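Local coordinates for IL-4-inducing protein (Schistosoma mansoni, PDB 4EL6) that binds IgE through a beta/gamma-crystallin fold and thereby activates basophils without antigen, triggering interleukin-4 release, at residues E51-T64 / F84-D98. Sequence-based numbering, arbitrary orientation.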
loop_
_atom_site.group_PDB
_atom_site.type_symbol
_atom_site.label_atom_id
_atom_site.label_comp_id
_atom_site.label_asym_id
_atom_site.label_seq_id
_atom_site.Cartn_x
_atom_site.Cartn_y
_atom_site.Cartn_z
ATOM N N GLU A 51 -6.140 10.946 10.665
ATOM C CA GLU A 51 -5.993 12.117 9.772
ATOM C C GLU A 51 -6.123 11.607 8.312
ATOM O O GLU A 51 -7.172 10.964 7.888
ATOM C CB GLU A 51 -4.639 12.836 10.107
ATOM C CG GLU A 51 -4.261 14.105 9.327
ATOM C CD GLU A 51 -5.416 15.093 9.072
ATOM O OE1 GLU A 51 -6.388 15.165 9.871
ATOM O OE2 GLU A 51 -5.346 15.835 8.055
ATOM N N ARG A 52 -5.031 11.794 7.581
ATOM C CA ARG A 52 -4.918 11.259 6.266
ATOM C C ARG A 52 -4.165 9.949 6.384
ATOM O O ARG A 52 -3.065 9.917 6.942
ATOM C CB ARG A 52 -4.211 12.261 5.372
ATOM C CG ARG A 52 -4.936 13.617 5.395
ATOM C CD ARG A 52 -4.138 14.734 4.773
ATOM N NE ARG A 52 -3.013 15.144 5.599
ATOM C CZ ARG A 52 -1.925 15.753 5.126
ATOM N NH1 ARG A 52 -1.785 16.011 3.827
ATOM N NH2 ARG A 52 -0.952 16.093 5.952
ATOM N N PRO A 53 -4.765 8.858 5.858
ATOM C CA PRO A 53 -4.049 7.594 5.827
ATOM C C PRO A 53 -2.845 7.647 4.896
ATOM O O PRO A 53 -2.800 8.421 3.921
ATOM C CB PRO A 53 -5.064 6.619 5.291
ATOM C CG PRO A 53 -6.048 7.448 4.547
ATOM C CD PRO A 53 -6.095 8.750 5.262
ATOM N N TYR A 54 -1.803 6.894 5.267
ATOM C CA TYR A 54 -0.627 6.757 4.399
ATOM C C TYR A 54 -0.190 5.314 4.516
ATOM O O TYR A 54 -0.128 4.813 5.623
ATOM C CB TYR A 54 0.533 7.701 4.797
ATOM C CG TYR A 54 1.584 7.791 3.718
ATOM C CD1 TYR A 54 2.615 6.855 3.635
ATOM C CD2 TYR A 54 1.578 8.804 2.798
ATOM C CE1 TYR A 54 3.536 6.880 2.632
ATOM C CE2 TYR A 54 2.510 8.870 1.786
ATOM C CZ TYR A 54 3.523 7.906 1.726
ATOM O OH TYR A 54 4.427 7.944 0.729
ATOM N N TRP A 55 0.096 4.646 3.390
ATOM C CA TRP A 55 0.390 3.222 3.423
ATOM C C TRP A 55 1.766 2.931 2.865
ATOM O O TRP A 55 2.148 3.491 1.849
ATOM C CB TRP A 55 -0.645 2.460 2.636
ATOM C CG TRP A 55 -2.029 2.452 3.230
ATOM C CD1 TRP A 55 -3.021 3.440 3.142
ATOM C CD2 TRP A 55 -2.580 1.406 4.034
ATOM N NE1 TRP A 55 -4.161 3.046 3.855
ATOM C CE2 TRP A 55 -3.957 1.808 4.366
ATOM C CE3 TRP A 55 -2.116 0.138 4.460
ATOM C CZ2 TRP A 55 -4.780 0.962 5.074
ATOM C CZ3 TRP A 55 -3.000 -0.684 5.169
ATOM C CH2 TRP A 55 -4.287 -0.233 5.470
ATOM N N TYR A 56 2.542 2.078 3.535
ATOM C CA TYR A 56 3.796 1.559 3.005
ATOM C C TYR A 56 3.672 0.088 2.637
ATOM O O TYR A 56 3.169 -0.769 3.405
ATOM C CB TYR A 56 4.889 1.721 4.055
ATOM C CG TYR A 56 5.433 3.122 4.154
ATOM C CD1 TYR A 56 6.079 3.689 3.066
ATOM C CD2 TYR A 56 5.270 3.878 5.325
ATOM C CE1 TYR A 56 6.597 4.975 3.154
ATOM C CE2 TYR A 56 5.756 5.177 5.358
ATOM C CZ TYR A 56 6.465 5.648 4.302
ATOM O OH TYR A 56 6.965 6.942 4.373
ATOM N N LEU A 57 4.133 -0.225 1.436
ATOM C CA LEU A 57 4.225 -1.603 0.935
ATOM C C LEU A 57 5.680 -2.003 0.838
ATOM O O LEU A 57 6.509 -1.183 0.427
ATOM C CB LEU A 57 3.670 -1.712 -0.481
ATOM C CG LEU A 57 2.407 -0.981 -0.785
ATOM C CD1 LEU A 57 1.910 -1.160 -2.203
ATOM C CD2 LEU A 57 1.364 -1.374 0.121
ATOM N N PHE A 58 6.015 -3.221 1.255
ATOM C CA PHE A 58 7.340 -3.698 1.354
ATOM C C PHE A 58 7.529 -5.003 0.609
ATOM O O PHE A 58 6.598 -5.840 0.585
ATOM C CB PHE A 58 7.638 -4.023 2.843
ATOM C CG PHE A 58 7.600 -2.827 3.725
ATOM C CD1 PHE A 58 6.394 -2.423 4.298
ATOM C CD2 PHE A 58 8.782 -2.106 4.042
ATOM C CE1 PHE A 58 6.362 -1.358 5.169
ATOM C CE2 PHE A 58 8.729 -1.009 4.877
ATOM C CZ PHE A 58 7.521 -0.605 5.400
ATOM N N ASP A 59 8.727 -5.245 0.019
ATOM C CA ASP A 59 8.933 -6.507 -0.698
ATOM C C ASP A 59 9.554 -7.593 0.175
ATOM O O ASP A 59 9.834 -8.670 -0.345
ATOM C CB ASP A 59 9.701 -6.335 -2.017
ATOM C CG ASP A 59 11.243 -6.316 -1.831
ATOM O OD1 ASP A 59 11.762 -6.006 -0.733
ATOM O OD2 ASP A 59 11.943 -6.635 -2.844
ATOM N N ASN A 60 9.684 -7.350 1.501
ATOM C CA ASN A 60 10.049 -8.431 2.407
ATOM C C ASN A 60 9.191 -8.341 3.600
ATOM O O ASN A 60 8.373 -7.432 3.725
ATOM C CB ASN A 60 11.508 -8.321 2.731
ATOM C CG ASN A 60 12.092 -9.599 3.252
ATOM O OD1 ASN A 60 11.446 -10.629 3.421
ATOM N ND2 ASN A 60 13.393 -9.545 3.447
ATOM N N VAL A 61 9.187 -9.394 4.371
ATOM C CA VAL A 61 8.342 -9.436 5.585
ATOM C C VAL A 61 8.848 -8.487 6.691
ATOM O O VAL A 61 9.983 -7.953 6.664
ATOM C CB VAL A 61 8.240 -10.885 6.107
ATOM C CG1 VAL A 61 7.674 -11.828 5.058
ATOM C CG2 VAL A 61 9.606 -11.334 6.626
ATOM N N ASN A 62 7.960 -8.211 7.637
ATOM C CA ASN A 62 8.291 -7.447 8.804
ATOM C C ASN A 62 8.843 -6.044 8.477
ATOM O O ASN A 62 9.704 -5.532 9.173
ATOM C CB ASN A 62 9.170 -8.253 9.747
ATOM C CG ASN A 62 8.459 -9.549 10.234
ATOM O OD1 ASN A 62 7.241 -9.609 10.360
ATOM N ND2 ASN A 62 9.232 -10.560 10.393
ATOM N N TYR A 63 8.272 -5.452 7.433
ATOM C CA TYR A 63 8.461 -4.023 7.122
ATOM C C TYR A 63 9.924 -3.799 6.815
ATOM O O TYR A 63 10.513 -2.822 7.247
ATOM C CB TYR A 63 7.942 -3.162 8.260
ATOM C CG TYR A 63 6.602 -3.672 8.788
ATOM C CD1 TYR A 63 5.471 -3.715 7.955
ATOM C CD2 TYR A 63 6.481 -4.108 10.091
ATOM C CE1 TYR A 63 4.267 -4.220 8.419
ATOM C CE2 TYR A 63 5.235 -4.650 10.565
ATOM C CZ TYR A 63 4.162 -4.684 9.730
ATOM O OH TYR A 63 2.917 -5.108 10.126
ATOM N N THR A 64 10.450 -4.680 5.981
ATOM C CA THR A 64 11.789 -4.504 5.501
ATOM C C THR A 64 11.796 -4.658 3.991
ATOM O O THR A 64 10.838 -5.080 3.370
ATOM C CB THR A 64 12.752 -5.583 6.109
ATOM O OG1 THR A 64 12.409 -6.907 5.599
ATOM C CG2 THR A 64 12.759 -5.560 7.632
ATOM N N PHE A 84 8.839 -2.936 -7.239
ATOM C CA PHE A 84 8.740 -4.409 -7.103
ATOM C C PHE A 84 7.303 -4.847 -7.323
ATOM O O PHE A 84 6.329 -4.085 -7.161
ATOM C CB PHE A 84 9.216 -4.858 -5.737
ATOM C CG PHE A 84 8.495 -4.199 -4.624
ATOM C CD1 PHE A 84 8.912 -2.963 -4.104
ATOM C CD2 PHE A 84 7.369 -4.792 -4.056
ATOM C CE1 PHE A 84 8.252 -2.399 -3.040
ATOM C CE2 PHE A 84 6.708 -4.210 -3.010
ATOM C CZ PHE A 84 7.112 -3.022 -2.513
ATOM N N LYS A 85 7.171 -6.096 -7.743
ATOM C CA LYS A 85 5.881 -6.697 -8.090
ATOM C C LYS A 85 5.139 -7.347 -6.941
ATOM O O LYS A 85 3.883 -7.385 -6.942
ATOM C CB LYS A 85 6.057 -7.698 -9.190
ATOM C CG LYS A 85 6.573 -7.115 -10.478
ATOM C CD LYS A 85 6.792 -8.137 -11.534
ATOM C CE LYS A 85 6.994 -7.427 -12.911
ATOM N NZ LYS A 85 7.236 -8.549 -13.865
ATOM N N GLY A 86 5.888 -7.872 -5.973
ATOM C CA GLY A 86 5.289 -8.710 -4.961
ATOM C C GLY A 86 5.413 -8.120 -3.603
ATOM O O GLY A 86 6.520 -7.740 -3.121
ATOM N N ILE A 87 4.257 -7.956 -2.946
ATOM C CA ILE A 87 4.181 -7.297 -1.623
ATOM C C ILE A 87 4.210 -8.384 -0.544
ATOM O O ILE A 87 3.361 -9.326 -0.559
ATOM C CB ILE A 87 2.893 -6.530 -1.486
ATOM C CG1 ILE A 87 2.746 -5.502 -2.628
ATOM C CG2 ILE A 87 2.854 -5.797 -0.114
ATOM C CD1 ILE A 87 1.318 -5.046 -2.822
ATOM N N SER A 88 5.178 -8.269 0.359
ATOM C CA SER A 88 5.366 -9.212 1.469
ATOM C C SER A 88 4.896 -8.688 2.807
ATOM O O SER A 88 4.698 -9.497 3.703
ATOM C CB SER A 88 6.801 -9.736 1.578
ATOM O OG SER A 88 7.059 -10.616 0.520
ATOM N N SER A 89 4.794 -7.374 2.978
ATOM C CA SER A 89 4.192 -6.796 4.215
ATOM C C SER A 89 3.666 -5.423 3.890
ATOM O O SER A 89 4.093 -4.732 2.927
ATOM C CB SER A 89 5.134 -6.810 5.405
ATOM O OG SER A 89 6.356 -6.061 5.226
ATOM N N ILE A 90 2.781 -4.942 4.724
ATOM C CA ILE A 90 2.114 -3.707 4.461
ATOM C C ILE A 90 1.968 -3.000 5.796
ATOM O O ILE A 90 1.447 -3.626 6.757
ATOM C CB ILE A 90 0.675 -3.934 3.879
ATOM C CG1 ILE A 90 0.715 -4.665 2.486
ATOM C CG2 ILE A 90 -0.062 -2.598 3.842
ATOM C CD1 ILE A 90 -0.634 -5.138 2.013
ATOM N N LYS A 91 2.314 -1.719 5.860
ATOM C CA LYS A 91 2.147 -0.929 7.103
ATOM C C LYS A 91 1.186 0.232 6.885
ATOM O O LYS A 91 1.295 0.925 5.913
ATOM C CB LYS A 91 3.429 -0.422 7.671
ATOM C CG LYS A 91 3.263 0.140 9.071
ATOM C CD LYS A 91 4.591 0.500 9.711
ATOM C CE LYS A 91 5.150 -0.725 10.418
ATOM N NZ LYS A 91 6.151 -0.374 11.458
ATOM N N ARG A 92 0.199 0.319 7.747
ATOM C CA ARG A 92 -0.744 1.435 7.770
ATOM C C ARG A 92 -0.270 2.518 8.726
ATOM O O ARG A 92 0.074 2.250 9.892
ATOM C CB ARG A 92 -2.136 0.964 8.188
ATOM C CG ARG A 92 -3.203 2.081 8.241
ATOM C CD ARG A 92 -4.575 1.574 8.706
ATOM N NE ARG A 92 -5.453 2.696 8.943
ATOM C CZ ARG A 92 -6.668 2.602 9.486
ATOM N NH1 ARG A 92 -7.198 1.420 9.813
ATOM N NH2 ARG A 92 -7.365 3.715 9.724
ATOM N N CYS A 93 -0.150 3.724 8.169
ATOM C CA CYS A 93 0.321 4.851 8.897
ATOM C C CYS A 93 -0.580 6.067 8.761
ATOM O O CYS A 93 -1.666 6.028 8.160
ATOM C CB CYS A 93 1.704 5.185 8.375
ATOM S SG CYS A 93 2.833 3.741 8.396
ATOM N N ILE A 94 -0.083 7.174 9.328
ATOM C CA ILE A 94 -0.824 8.430 9.332
ATOM C C ILE A 94 0.060 9.481 8.759
ATOM O O ILE A 94 1.275 9.514 9.057
ATOM C CB ILE A 94 -1.250 8.831 10.751
ATOM C CG1 ILE A 94 -2.335 7.890 11.224
ATOM C CG2 ILE A 94 -1.780 10.279 10.784
ATOM C CD1 ILE A 94 -2.561 7.970 12.722
ATOM N N GLN A 95 -0.491 10.330 7.897
ATOM C CA GLN A 95 0.253 11.487 7.412
ATOM C C GLN A 95 -0.339 12.708 8.127
ATOM O O GLN A 95 -1.542 12.917 8.021
ATOM C CB GLN A 95 0.063 11.654 5.916
ATOM C CG GLN A 95 0.943 12.715 5.322
ATOM C CD GLN A 95 0.828 12.747 3.826
ATOM O OE1 GLN A 95 -0.274 12.665 3.279
ATOM N NE2 GLN A 95 1.978 12.867 3.146
ATOM N N THR A 96 0.502 13.464 8.841
ATOM C CA THR A 96 0.052 14.609 9.673
ATOM C C THR A 96 -0.199 15.797 8.778
ATOM O O THR A 96 0.370 15.873 7.659
ATOM C CB THR A 96 1.101 15.067 10.736
ATOM O OG1 THR A 96 2.310 15.506 10.097
ATOM C CG2 THR A 96 1.428 13.970 11.692
ATOM N N LYS A 97 -1.021 16.737 9.258
ATOM C CA LYS A 97 -1.364 17.936 8.468
ATOM C C LYS A 97 -0.114 18.680 7.929
ATOM O O LYS A 97 -0.168 19.313 6.880
ATOM C CB LYS A 97 -2.264 18.869 9.283
ATOM C CG LYS A 97 -3.669 18.308 9.588
ATOM C CD LYS A 97 -4.782 18.782 8.626
ATOM C CE LYS A 97 -6.182 18.534 9.205
ATOM N NZ LYS A 97 -7.175 18.072 8.195
ATOM N N ASP A 98 1.003 18.556 8.645
ATOM C CA ASP A 98 2.322 19.035 8.198
ATOM C C ASP A 98 2.898 18.255 7.005
ATOM O O ASP A 98 3.873 18.694 6.387
ATOM C CB ASP A 98 3.344 18.951 9.350
ATOM C CG ASP A 98 3.092 19.991 10.451
ATOM O OD1 ASP A 98 2.320 20.954 10.206
ATOM O OD2 ASP A 98 3.665 19.837 11.560
HETATM O O HOH W 1 -1.934 10.723 2.843
HETATM O O HOH W 2 7.960 -9.757 -1.870
#
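Trp-55 lays one face of its indole against the side chain of Arg-92, whose CB sits 3.7 Å from the centre of the six-membered ring, while Ile-90 CG2 meets the edge. These residues lie on antiparallel strands 52-58 and 89-95 of a three-stranded sheet in the beta/gamma-crystallin fold, on the face packed against strand 9-12 of the other sheet. Arg-92 CG stands anti to its N (chi1 180°) and the chain runs on extended, which carries CG and CD along the indole; its NH1 ends on Tyr-25 O. On the reverse face, Lys-91 CE is centred over the Tyr-63 ring, with NZ in an off-centre cation-pi contact, and Ile-90 O lies at that ring's edge. Tyr-63 CA in turn lies over the centre of one face of Phe-58, and Cys-93 SG, disulfide-bonded to Cys-103, reaches the edge of Tyr-56 at CD2 (3.9 Å). At Phe-58 the pairing breaks into a classic beta bulge: Ser-88 N bonds Phe-58 O at 2.8 Å, and Ser-89 N adds a weak bond to the same oxygen. There Asp-59 CB covers one face of Phe-84. OG of the buried Ser-89 fastens the turn twice, donating to Asn-60 O at 2.9 Å and accepting from Tyr-63 N at 3.0 Å.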